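Local coordinates for chromosome partition protein Smc (Pyrococcus yayanosii, PDB 5XEI), which probably hydrolyses ATP and binds DNA as a homodimeric SMC protein in chromosome condensation and partitioning, here represented by its ATPase head with part of the coiled coil, at residues A[124-127]-A[128-132]. Numbering follows the deposited sequence.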
ATOM      1  N   SER A 124      -2.643  14.168 -15.692  1.00 61.45           N
ATOM      2  CA  SER A 124      -2.667  13.381 -14.459  1.00 58.81           C
ATOM      3  C   SER A 124      -2.840  14.263 -13.226  1.00 55.92           C
ATOM      4  O   SER A 124      -3.374  13.804 -12.215  1.00 58.35           O
ATOM      5  CB  SER A 124      -1.401  12.531 -14.330  1.00 62.98           C
ATOM      6  OG  SER A 124      -0.348  13.259 -13.716  1.00 75.84           O
ATOM      7  N   GLU A 125      -2.418  15.529 -13.287  1.00 57.51           N
ATOM      8  CA  GLU A 125      -2.655  16.427 -12.161  1.00 58.63           C
ATOM      9  C   GLU A 125      -4.116  16.855 -12.077  1.00 60.77           C
ATOM     10  O   GLU A 125      -4.678  16.910 -10.979  1.00 62.51           O
ATOM     11  CB  GLU A 125      -1.757  17.655 -12.252  1.00 58.50           C
ATOM     12  CG  GLU A 125      -0.402  17.450 -11.638  1.00 70.68           C
ATOM     13  CD  GLU A 125       0.705  18.053 -12.490  1.00 84.50           C
ATOM     14  OE1 GLU A 125       1.815  17.455 -12.546  1.00 79.77           O
ATOM     15  OE2 GLU A 125       0.450  19.117 -13.116  1.00 76.37           O
ATOM     16  N   ILE A 126      -4.743  17.196 -13.212  1.00 59.44           N
ATOM     17  CA  ILE A 126      -6.176  17.497 -13.197  1.00 50.55           C
ATOM     18  C   ILE A 126      -6.965  16.277 -12.723  1.00 52.96           C
ATOM     19  O   ILE A 126      -7.876  16.389 -11.892  1.00 50.35           O
ATOM     20  CB  ILE A 126      -6.653  17.970 -14.588  1.00 51.04           C
ATOM     21  CG1 ILE A 126      -5.795  19.116 -15.129  1.00 53.03           C
ATOM     22  CG2 ILE A 126      -8.102  18.428 -14.536  1.00 45.78           C
ATOM     23  CD1 ILE A 126      -6.003  20.443 -14.435  1.00 50.12           C
ATOM     24  N   LEU A 127      -6.609  15.091 -13.220  1.00 49.08           N
ATOM     25  CA  LEU A 127      -7.374  13.897 -12.874  1.00 49.11           C
ATOM     26  C   LEU A 127      -7.258  13.584 -11.387  1.00 54.93           C
ATOM     27  O   LEU A 127      -8.260  13.320 -10.712  1.00 52.81           O
ATOM     28  CB  LEU A 127      -6.893  12.715 -13.711  1.00 46.28           C
ATOM     29  CG  LEU A 127      -7.178  12.745 -15.210  1.00 57.60           C
ATOM     30  CD1 LEU A 127      -6.478  11.599 -15.883  1.00 59.21           C
ATOM     31  CD2 LEU A 127      -8.680  12.700 -15.533  1.00 49.71           C
ATOM     32  N   ASP A 128      -6.032  13.609 -10.856  1.00 60.33           N
ATOM     33  CA  ASP A 128      -5.816  13.195  -9.476  1.00 56.34           C
ATOM     34  C   ASP A 128      -6.504  14.144  -8.508  1.00 53.95           C
ATOM     35  O   ASP A 128      -7.000  13.710  -7.463  1.00 53.33           O
ATOM     36  CB  ASP A 128      -4.304  13.070  -9.200  1.00 58.19           C
ATOM     37  CG  ASP A 128      -3.600  14.421  -8.998  1.00 70.60           C
ATOM     38  OD1 ASP A 128      -2.349  14.422  -8.936  1.00 78.79           O
ATOM     39  OD2 ASP A 128      -4.259  15.478  -8.867  1.00 71.53           O
ATOM     40  N   LEU A 129      -6.561  15.435  -8.854  1.00 49.62           N
ATOM     41  CA  LEU A 129      -7.256  16.418  -8.029  1.00 51.64           C
ATOM     42  C   LEU A 129      -8.781  16.286  -8.165  1.00 57.28           C
ATOM     43  O   LEU A 129      -9.518  16.373  -7.167  1.00 52.08           O
ATOM     44  CB  LEU A 129      -6.763  17.824  -8.401  1.00 47.43           C
ATOM     45  CG  LEU A 129      -7.581  19.063  -8.032  1.00 57.99           C
ATOM     46  CD1 LEU A 129      -7.582  19.178  -6.551  1.00 60.00           C
ATOM     47  CD2 LEU A 129      -7.010  20.353  -8.590  1.00 55.95           C
ATOM     48  N   LEU A 130      -9.283  16.045  -9.378  1.00 55.15           N
ATOM     49  CA  LEU A 130     -10.706  15.757  -9.492  1.00 48.76           C
ATOM     50  C   LEU A 130     -11.086  14.527  -8.686  1.00 55.35           C
ATOM     51  O   LEU A 130     -12.205  14.461  -8.162  1.00 55.93           O
ATOM     52  CB  LEU A 130     -11.102  15.601 -10.956  1.00 44.23           C
ATOM     53  CG  LEU A 130     -10.925  16.925 -11.700  1.00 47.88           C
ATOM     54  CD1 LEU A 130     -11.162  16.819 -13.200  1.00 42.40           C
ATOM     55  CD2 LEU A 130     -11.821  17.966 -11.092  1.00 45.72           C
ATOM     56  N   SER A 131     -10.165  13.561  -8.541  1.00 52.56           N
ATOM     57  CA  SER A 131     -10.442  12.398  -7.697  1.00 54.77           C
ATOM     58  C   SER A 131     -10.441  12.771  -6.231  1.00 54.62           C
ATOM     59  O   SER A 131     -11.341  12.375  -5.483  1.00 59.14           O
ATOM     60  CB  SER A 131      -9.430  11.286  -7.937  1.00 56.48           C
ATOM     61  OG  SER A 131      -9.950  10.307  -8.814  1.00 68.56           O
ATOM     62  N   ALA A 132      -9.421  13.511  -5.796  1.00 53.11           N
ATOM     63  CA  ALA A 132      -9.378  13.978  -4.416  1.00 53.69           C
ATOM     64  C   ALA A 132     -10.657  14.708  -4.028  1.00 55.72           C
ATOM     65  O   ALA A 132     -11.111  14.596  -2.887  1.00 62.83           O
ATOM     66  CB  ALA A 132      -8.162  14.879  -4.206  1.00 47.48           C
TER
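Ile-126 and Leu-130, one helical turn apart, make the apolar contact. Their side chains run alongside each other on one face of the helix, with Ile-126 CG2 3.7 Å from Leu-130 CD1. With CG1 of Ile-126 beside the backbone N (chi1 -52°), CG2 stands anti to that N and leans toward the C-terminal turn and Leu-130. Both residues are buried and touch Ile-102; Ile-126 also reaches Tyr-114, and Leu-130 Phe-93. Cutting Leu-130 back to an alanine is likely to open a gap beside Ile-126 CG2 and Ile-102.

The backbone i to i+4 bonds are those of a regular alpha-helix. Leu-130 N to Ile-126 O is 2.9 Å (N-H...O 166°). Ser-131 N to Leu-127 O is also 2.9 Å. Asp-128 N to Ser-124 O is 3.0 Å, and Leu-129 N to Glu-125 O is 3.2 Å.

Asp-128 CG sits between the backbone N and the carbonyl carbon (chi1 77°), which brings the carboxylate back over the preceding turn, where OD2 lies 2.6 Å from Glu-125 O.

Buried Ile-126, Leu-129 and Leu-130 against exposed Ser-124, Glu-125, Asp-128 and Ser-131 make helix 123-132 amphipathic. Its apolar side packs on strands 99-106 and 112-116 of the six-stranded antiparallel sheet in the ABC-type SMC head.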